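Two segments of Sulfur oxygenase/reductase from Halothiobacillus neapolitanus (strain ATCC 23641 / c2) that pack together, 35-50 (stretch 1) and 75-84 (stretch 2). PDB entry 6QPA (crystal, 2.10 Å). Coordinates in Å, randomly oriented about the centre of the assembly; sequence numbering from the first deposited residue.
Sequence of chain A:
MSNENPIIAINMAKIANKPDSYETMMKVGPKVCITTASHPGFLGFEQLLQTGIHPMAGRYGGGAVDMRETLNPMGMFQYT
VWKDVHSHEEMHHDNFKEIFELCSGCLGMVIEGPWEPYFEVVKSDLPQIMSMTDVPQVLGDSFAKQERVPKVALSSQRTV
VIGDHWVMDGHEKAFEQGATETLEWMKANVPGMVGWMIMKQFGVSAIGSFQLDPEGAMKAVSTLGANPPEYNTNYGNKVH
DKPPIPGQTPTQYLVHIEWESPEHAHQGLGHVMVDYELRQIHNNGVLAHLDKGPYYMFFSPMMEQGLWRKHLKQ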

ATOM      1  N   THR A  35      -4.896   2.505  57.764  1.00 39.49           N
ATOM      2  CA  THR A  35      -5.566   1.740  58.805  1.00 42.45           C
ATOM      3  C   THR A  35      -4.568   1.217  59.834  1.00 43.45           C
ATOM      4  O   THR A  35      -4.766   1.375  61.042  1.00 39.70           O
ATOM      5  CB  THR A  35      -6.345   0.591  58.167  1.00 37.83           C
ATOM      6  OG1 THR A  35      -7.309   1.125  57.247  1.00 47.77           O
ATOM      7  CG2 THR A  35      -7.041  -0.200  59.219  1.00 34.58           C
ATOM      8  N   THR A  36      -3.455   0.646  59.361  1.00 45.34           N
ATOM      9  CA  THR A  36      -2.459   0.062  60.255  1.00 48.66           C
ATOM     10  C   THR A  36      -1.885   1.097  61.217  1.00 45.45           C
ATOM     11  O   THR A  36      -1.760   0.837  62.421  1.00 41.63           O
ATOM     12  CB  THR A  36      -1.330  -0.543  59.425  1.00 52.31           C
ATOM     13  OG1 THR A  36      -1.880  -1.423  58.443  1.00 54.43           O
ATOM     14  CG2 THR A  36      -0.439  -1.355  60.310  1.00 53.77           C
ATOM     15  N   ALA A  37      -1.568   2.291  60.713  1.00 40.56           N
ATOM     16  CA  ALA A  37      -0.925   3.342  61.512  1.00 30.45           C
ATOM     17  C   ALA A  37      -1.869   4.026  62.512  1.00 39.11           C
ATOM     18  O   ALA A  37      -1.475   5.049  63.094  1.00 33.69           O
ATOM     19  CB  ALA A  37      -0.291   4.389  60.604  1.00 33.78           C
ATOM     20  N   SER A  38      -3.113   3.580  62.695  1.00 38.36           N
ATOM     21  CA  SER A  38      -3.897   4.066  63.820  1.00 37.50           C
ATOM     22  C   SER A  38      -3.437   3.464  65.143  1.00 38.93           C
ATOM     23  O   SER A  38      -3.855   3.939  66.203  1.00 42.33           O
ATOM     24  CB  SER A  38      -5.379   3.755  63.615  1.00 41.20           C
ATOM     25  OG  SER A  38      -5.603   2.353  63.603  1.00 39.95           O
ATOM     26  N   HIS A  39      -2.576   2.429  65.114  1.00 39.71           N
ATOM     27  CA  HIS A  39      -2.280   1.749  66.369  1.00 38.45           C
ATOM     28  C   HIS A  39      -0.969   2.244  66.959  1.00 36.59           C
ATOM     29  O   HIS A  39       0.036   2.327  66.240  1.00 37.82           O
ATOM     30  CB  HIS A  39      -2.212   0.239  66.155  1.00 35.80           C
ATOM     31  CG  HIS A  39      -2.228  -0.536  67.430  1.00 38.78           C
ATOM     32  ND1 HIS A  39      -1.131  -0.618  68.261  1.00 34.01           N
ATOM     33  CD2 HIS A  39      -3.219  -1.237  68.037  1.00 33.60           C
ATOM     34  CE1 HIS A  39      -1.440  -1.345  69.320  1.00 36.91           C
ATOM     35  NE2 HIS A  39      -2.703  -1.726  69.210  1.00 35.09           N
ATOM     36  N   PRO A  40      -0.931   2.540  68.261  1.00 41.48           N
ATOM     37  CA  PRO A  40       0.295   3.106  68.855  1.00 32.35           C
ATOM     38  C   PRO A  40       1.480   2.154  68.868  1.00 39.47           C
ATOM     39  O   PRO A  40       2.616   2.617  69.049  1.00 39.90           O
ATOM     40  CB  PRO A  40      -0.128   3.437  70.296  1.00 37.41           C
ATOM     41  CG  PRO A  40      -1.275   2.487  70.577  1.00 33.63           C
ATOM     42  CD  PRO A  40      -2.006   2.345  69.255  1.00 36.34           C
ATOM     43  N   GLY A  41       1.262   0.849  68.708  1.00 36.05           N
ATOM     44  CA  GLY A  41       2.364  -0.085  68.600  1.00 31.92           C
ATOM     45  C   GLY A  41       2.961  -0.236  67.211  1.00 37.49           C
ATOM     46  O   GLY A  41       3.973  -0.932  67.047  1.00 30.98           O
ATOM     47  N   PHE A  42       2.399   0.449  66.215  1.00 30.73           N
ATOM     48  CA  PHE A  42       2.863   0.337  64.837  1.00 30.90           C
ATOM     49  C   PHE A  42       4.082   1.216  64.606  1.00 31.40           C
ATOM     50  O   PHE A  42       4.050   2.418  64.878  1.00 34.76           O
ATOM     51  CB  PHE A  42       1.759   0.737  63.869  1.00 30.80           C
ATOM     52  CG  PHE A  42       2.202   0.774  62.426  1.00 34.06           C
ATOM     53  CD1 PHE A  42       2.506  -0.396  61.745  1.00 31.15           C
ATOM     54  CD2 PHE A  42       2.318   1.986  61.751  1.00 40.53           C
ATOM     55  CE1 PHE A  42       2.908  -0.370  60.418  1.00 31.32           C
ATOM     56  CE2 PHE A  42       2.730   2.027  60.418  1.00 40.25           C
ATOM     57  CZ  PHE A  42       3.024   0.843  59.748  1.00 32.98           C
ATOM     58  N   LEU A  43       5.158   0.614  64.095  1.00 33.32           N
ATOM     59  CA  LEU A  43       6.441   1.294  63.981  1.00 31.38           C
ATOM     60  C   LEU A  43       6.887   1.585  62.551  1.00 33.01           C
ATOM     61  O   LEU A  43       7.736   2.465  62.357  1.00 31.61           O
ATOM     62  CB  LEU A  43       7.527   0.466  64.676  1.00 34.48           C
ATOM     63  CG  LEU A  43       7.252   0.094  66.127  1.00 37.29           C
ATOM     64  CD1 LEU A  43       8.373  -0.815  66.674  1.00 35.91           C
ATOM     65  CD2 LEU A  43       7.106   1.356  66.962  1.00 39.87           C
ATOM     66  N   GLY A  44       6.332   0.911  61.556  1.00 33.08           N
ATOM     67  CA  GLY A  44       6.725   1.164  60.185  1.00 32.52           C
ATOM     68  C   GLY A  44       6.409  -0.021  59.299  1.00 34.84           C
ATOM     69  O   GLY A  44       5.847  -1.027  59.739  1.00 32.78           O
ATOM     70  N   PHE A  45       6.746   0.138  58.017  1.00 32.02           N
ATOM     71  CA  PHE A  45       6.410  -0.893  57.049  1.00 32.14           C
ATOM     72  C   PHE A  45       7.356  -0.841  55.852  1.00 36.74           C
ATOM     73  O   PHE A  45       8.059   0.150  55.624  1.00 32.43           O
ATOM     74  CB  PHE A  45       4.939  -0.787  56.602  1.00 36.42           C
ATOM     75  CG  PHE A  45       4.640   0.382  55.714  1.00 34.92           C
ATOM     76  CD1 PHE A  45       4.821   0.297  54.332  1.00 47.17           C
ATOM     77  CD2 PHE A  45       4.155   1.568  56.251  1.00 38.63           C
ATOM     78  CE1 PHE A  45       4.545   1.390  53.494  1.00 48.43           C
ATOM     79  CE2 PHE A  45       3.857   2.676  55.415  1.00 44.02           C
ATOM     80  CZ  PHE A  45       4.061   2.582  54.040  1.00 46.85           C
ATOM     81  N   GLU A  46       7.370  -1.948  55.103  1.00 32.54           N
ATOM     82  CA  GLU A  46       8.115  -2.086  53.854  1.00 37.21           C
ATOM     83  C   GLU A  46       7.200  -2.788  52.871  1.00 33.99           C
ATOM     84  O   GLU A  46       6.721  -3.881  53.165  1.00 35.13           O
ATOM     85  CB  GLU A  46       9.394  -2.918  54.031  1.00 33.57           C
ATOM     86  CG  GLU A  46      10.314  -2.456  55.122  1.00 37.27           C
ATOM     87  CD  GLU A  46      11.218  -1.334  54.667  1.00 45.08           C
ATOM     88  OE1 GLU A  46      11.203  -1.031  53.467  1.00 45.38           O
ATOM     89  OE2 GLU A  46      11.936  -0.754  55.507  1.00 47.56           O
ATOM     90  N   GLN A  47       6.917  -2.157  51.738  1.00 32.84           N
ATOM     91  CA  GLN A  47       6.166  -2.803  50.670  1.00 32.89           C
ATOM     92  C   GLN A  47       7.161  -3.265  49.608  1.00 35.27           C
ATOM     93  O   GLN A  47       7.799  -2.444  48.932  1.00 33.29           O
ATOM     94  CB  GLN A  47       5.098  -1.876  50.088  1.00 38.33           C
ATOM     95  CG  GLN A  47       4.122  -2.608  49.148  1.00 54.80           C
ATOM     96  CD  GLN A  47       3.127  -1.683  48.462  1.00 70.79           C
ATOM     97  OE1 GLN A  47       3.505  -0.660  47.888  1.00 71.92           O
ATOM     98  NE2 GLN A  47       1.848  -2.047  48.509  1.00 80.09           N
ATOM     99  N   LEU A  48       7.325  -4.579  49.485  1.00 26.54           N
ATOM    100  CA  LEU A  48       8.331  -5.158  48.607  1.00 28.44           C
ATOM    101  C   LEU A  48       7.642  -5.889  47.464  1.00 36.68           C
ATOM    102  O   LEU A  48       6.797  -6.757  47.699  1.00 31.14           O
ATOM    103  CB  LEU A  48       9.224  -6.115  49.387  1.00 22.96           C
ATOM    104  CG  LEU A  48       9.938  -5.588  50.629  1.00 39.83           C
ATOM    105  CD1 LEU A  48      10.722  -6.719  51.301  1.00 37.35           C
ATOM    106  CD2 LEU A  48      10.893  -4.465  50.245  1.00 33.75           C
ATOM    107  N   LEU A  49       7.999  -5.539  46.234  1.00 32.29           N
ATOM    108  CA  LEU A  49       7.486  -6.204  45.045  1.00 24.20           C
ATOM    109  C   LEU A  49       8.607  -7.020  44.411  1.00 26.20           C
ATOM    110  O   LEU A  49       9.697  -6.496  44.169  1.00 29.32           O
ATOM    111  CB  LEU A  49       6.920  -5.186  44.041  1.00 30.86           C
ATOM    112  CG  LEU A  49       6.249  -5.828  42.824  1.00 38.63           C
ATOM    113  CD1 LEU A  49       5.044  -6.655  43.281  1.00 41.57           C
ATOM    114  CD2 LEU A  49       5.822  -4.771  41.799  1.00 39.28           C
ATOM    115  N   GLN A  50       8.360  -8.299  44.153  1.00 31.76           N
ATOM    116  CA  GLN A  50       9.429  -9.129  43.597  1.00 29.48           C
ATOM    117  C   GLN A  50       9.766  -8.705  42.171  1.00 31.59           C
ATOM    118  O   GLN A  50       8.875  -8.421  41.368  1.00 25.64           O
ATOM    119  CB  GLN A  50       9.050 -10.606  43.614  1.00 25.40           C
ATOM    120  CG  GLN A  50      10.138 -11.495  43.049  1.00 26.91           C
ATOM    121  CD  GLN A  50       9.741 -12.953  43.098  1.00 36.02           C
ATOM    122  OE1 GLN A  50       8.571 -13.284  43.273  1.00 29.73           O
ATOM    123  NE2 GLN A  50      10.708 -13.827  42.945  1.00 25.52           N
TER
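Stretch 2 75-84: GMFQYTVWKD

Residues 75-82 form a β-strand that lies antiparallel alongside strand 42-50, the two N-to-C directions differing by 173° and the axes approaching to 4.5 Å. The register runs from Gln50 beside Gly75 to Phe42 beside Trp82, and the two stretches together bury 1019 Å². Paired backbone hydrogen bonds fix the alignment: Glu46 N to Tyr79 O (2.9 Å) and Tyr79 N to Glu46 O (2.7 Å), then Leu48 N to Phe77 O (2.8 Å) and Phe77 N to Leu48 O (2.9 Å). At the far end Gln50 N donates to Gly75 O (2.8 Å), while Gly75 N turns to the side-chain OE1 of Gln50 (2.9 Å); a β-carbon on Gly75 would clash with that oxygen.

Trp82 is the residue of stretch 2 most covered by the contact. With chi1 at m, its indole leans toward stretch 1 and lies against Phe42, with Thr36 and the CB of His39 beside it. Phe42 directs its ring edge toward the indole face, the centroid of its ring 5.3 Å from that of the six-membered ring and the planes at 62°, and Phe42 CB lies 3.6 Å from Trp82 CZ3. Thr36 CG2 packs 3.5 Å from Trp82 CZ2, and His39 CB meets the indole edge at 4.1 Å from CZ3. Thr80, on the same face of the sheet, accepts the indole proton within stretch 2, Trp82 NE1 to Thr80 OG1 being 2.8 Å.

On the opposite face, Leu48 and Tyr79 form a second centre. Leu48 CD1 lies 3.5 Å from Tyr79 CE1, and Leu48 CB is 4.2 Å from Phe77 CB, so the leucine spans two neighbours of the facing strand. Beyond Trp82 the strand ends, but Lys83 N still binds Gly41 O (2.9 Å), carrying the backbone pairing into the type I turn from His39 to Phe42.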

ATOM      1  N   GLY A  75       5.922 -12.224  43.687  1.00 33.50           N
ATOM      2  CA  GLY A  75       5.828 -12.098  45.128  1.00 30.38           C
ATOM      3  C   GLY A  75       5.551 -10.660  45.531  1.00 27.37           C
ATOM      4  O   GLY A  75       6.006  -9.712  44.891  1.00 28.15           O
ATOM      5  N   MET A  76       4.762 -10.500  46.586  1.00 37.30           N
ATOM      6  CA  MET A  76       4.518  -9.187  47.176  1.00 38.18           C
ATOM      7  C   MET A  76       4.572  -9.370  48.682  1.00 35.92           C
ATOM      8  O   MET A  76       3.733 -10.071  49.247  1.00 34.72           O
ATOM      9  CB  MET A  76       3.184  -8.603  46.734  1.00 40.58           C
ATOM     10  CG  MET A  76       3.236  -7.098  46.559  1.00 58.02           C
ATOM     11  SD  MET A  76       2.516  -6.313  47.984  1.00 76.89           S
ATOM     12  CE  MET A  76       0.773  -6.646  47.659  1.00 66.14           C
ATOM     13  N   PHE A  77       5.594  -8.808  49.314  1.00 34.73           N
ATOM     14  CA  PHE A  77       5.819  -8.947  50.748  1.00 34.23           C
ATOM     15  C   PHE A  77       5.616  -7.593  51.396  1.00 34.14           C
ATOM     16  O   PHE A  77       6.264  -6.619  51.005  1.00 39.12           O
ATOM     17  CB  PHE A  77       7.240  -9.421  51.073  1.00 34.39           C
ATOM     18  CG  PHE A  77       7.501 -10.875  50.799  1.00 37.88           C
ATOM     19  CD1 PHE A  77       6.688 -11.610  49.956  1.00 35.23           C
ATOM     20  CD2 PHE A  77       8.589 -11.507  51.401  1.00 40.82           C
ATOM     21  CE1 PHE A  77       6.952 -12.951  49.699  1.00 36.64           C
ATOM     22  CE2 PHE A  77       8.855 -12.847  51.165  1.00 38.04           C
ATOM     23  CZ  PHE A  77       8.028 -13.575  50.305  1.00 34.62           C
ATOM     24  N   GLN A  78       4.761  -7.532  52.398  1.00 29.09           N
ATOM     25  CA  GLN A  78       4.561  -6.299  53.149  1.00 34.03           C
ATOM     26  C   GLN A  78       5.077  -6.528  54.564  1.00 31.17           C
ATOM     27  O   GLN A  78       4.516  -7.336  55.305  1.00 34.69           O
ATOM     28  CB  GLN A  78       3.090  -5.869  53.137  1.00 37.02           C
ATOM     29  CG  GLN A  78       2.589  -5.371  51.770  1.00 58.96           C
ATOM     30  CD  GLN A  78       1.079  -5.083  51.717  1.00 72.21           C
ATOM     31  OE1 GLN A  78       0.266  -5.843  52.243  1.00 75.63           O
ATOM     32  NE2 GLN A  78       0.709  -3.974  51.080  1.00 75.98           N
ATOM     33  N   TYR A  79       6.176  -5.870  54.925  1.00 31.75           N
ATOM     34  CA  TYR A  79       6.597  -5.859  56.319  1.00 36.11           C
ATOM     35  C   TYR A  79       5.744  -4.866  57.073  1.00 33.86           C
ATOM     36  O   TYR A  79       5.636  -3.716  56.656  1.00 32.33           O
ATOM     37  CB  TYR A  79       8.052  -5.427  56.506  1.00 32.37           C
ATOM     38  CG  TYR A  79       9.142  -6.289  55.935  1.00 29.04           C
ATOM     39  CD1 TYR A  79       8.883  -7.263  54.985  1.00 28.68           C
ATOM     40  CD2 TYR A  79      10.457  -6.091  56.338  1.00 28.71           C
ATOM     41  CE1 TYR A  79       9.905  -8.028  54.458  1.00 31.97           C
ATOM     42  CE2 TYR A  79      11.488  -6.848  55.829  1.00 34.20           C
ATOM     43  CZ  TYR A  79      11.216  -7.815  54.886  1.00 35.44           C
ATOM     44  OH  TYR A  79      12.267  -8.559  54.376  1.00 30.18           O
ATOM     45  N   THR A  80       5.180  -5.276  58.196  1.00 28.60           N
ATOM     46  CA  THR A  80       4.707  -4.319  59.185  1.00 28.66           C
ATOM     47  C   THR A  80       5.459  -4.588  60.474  1.00 33.59           C
ATOM     48  O   THR A  80       5.680  -5.743  60.839  1.00 30.34           O
ATOM     49  CB  THR A  80       3.184  -4.371  59.418  1.00 31.76           C
ATOM     50  OG1 THR A  80       2.797  -5.697  59.760  1.00 28.26           O
ATOM     51  CG2 THR A  80       2.427  -3.910  58.142  1.00 36.86           C
ATOM     52  N   VAL A  81       5.914  -3.519  61.106  1.00 28.52           N
ATOM     53  CA  VAL A  81       6.845  -3.583  62.226  1.00 31.93           C
ATOM     54  C   VAL A  81       6.135  -3.086  63.483  1.00 28.22           C
ATOM     55  O   VAL A  81       5.466  -2.042  63.458  1.00 30.64           O
ATOM     56  CB  VAL A  81       8.110  -2.770  61.897  1.00 34.36           C
ATOM     57  CG1 VAL A  81       9.175  -2.950  62.978  1.00 30.65           C
ATOM     58  CG2 VAL A  81       8.633  -3.216  60.494  1.00 28.68           C
ATOM     59  N   TRP A  82       6.279  -3.835  64.577  1.00 30.36           N
ATOM     60  CA  TRP A  82       5.421  -3.706  65.749  1.00 33.31           C
ATOM     61  C   TRP A  82       6.241  -3.757  67.028  1.00 35.78           C
ATOM     62  O   TRP A  82       7.261  -4.450  67.102  1.00 30.42           O
ATOM     63  CB  TRP A  82       4.375  -4.840  65.802  1.00 31.50           C
ATOM     64  CG  TRP A  82       3.518  -4.831  64.606  1.00 33.70           C
ATOM     65  CD1 TRP A  82       3.722  -5.516  63.432  1.00 32.53           C
ATOM     66  CD2 TRP A  82       2.351  -4.041  64.418  1.00 33.13           C
ATOM     67  NE1 TRP A  82       2.720  -5.220  62.542  1.00 27.90           N
ATOM     68  CE2 TRP A  82       1.873  -4.307  63.116  1.00 36.86           C
ATOM     69  CE3 TRP A  82       1.647  -3.141  65.230  1.00 39.54           C
ATOM     70  CZ2 TRP A  82       0.715  -3.699  62.607  1.00 30.68           C
ATOM     71  CZ3 TRP A  82       0.491  -2.543  64.724  1.00 35.55           C
ATOM     72  CH2 TRP A  82       0.038  -2.833  63.430  1.00 31.14           C
ATOM     73  N   LYS A  83       5.741  -3.064  68.053  1.00 37.66           N
ATOM     74  CA  LYS A  83       6.339  -3.189  69.378  1.00 41.66           C
ATOM     75  C   LYS A  83       6.260  -4.623  69.876  1.00 37.80           C
ATOM     76  O   LYS A  83       7.173  -5.092  70.562  1.00 40.45           O
ATOM     77  CB  LYS A  83       5.652  -2.254  70.373  1.00 38.14           C
ATOM     78  CG  LYS A  83       5.879  -0.779  70.109  1.00 44.32           C
ATOM     79  CD  LYS A  83       5.188   0.090  71.164  1.00 44.11           C
ATOM     80  CE  LYS A  83       5.384   1.583  70.884  1.00 50.39           C
ATOM     81  NZ  LYS A  83       4.592   2.424  71.846  1.00 58.98           N
ATOM     82  N   ASP A  84       5.181  -5.334  69.536  1.00 35.19           N
ATOM     83  CA  ASP A  84       4.981  -6.702  69.988  1.00 30.89           C
ATOM     84  C   ASP A  84       3.891  -7.346  69.154  1.00 37.53           C
ATOM     85  O   ASP A  84       3.183  -6.676  68.395  1.00 38.03           O
ATOM     86  CB  ASP A  84       4.625  -6.752  71.477  1.00 31.02           C
ATOM     87  CG  ASP A  84       3.549  -5.751  71.849  1.00 40.24           C
ATOM     88  OD1 ASP A  84       2.509  -5.664  71.157  1.00 39.31           O
ATOM     89  OD2 ASP A  84       3.760  -5.017  72.826  1.00 44.19           O
TER
HETATM   90  O   HOH W   1       3.407   4.808  70.528  1.00 46.31           O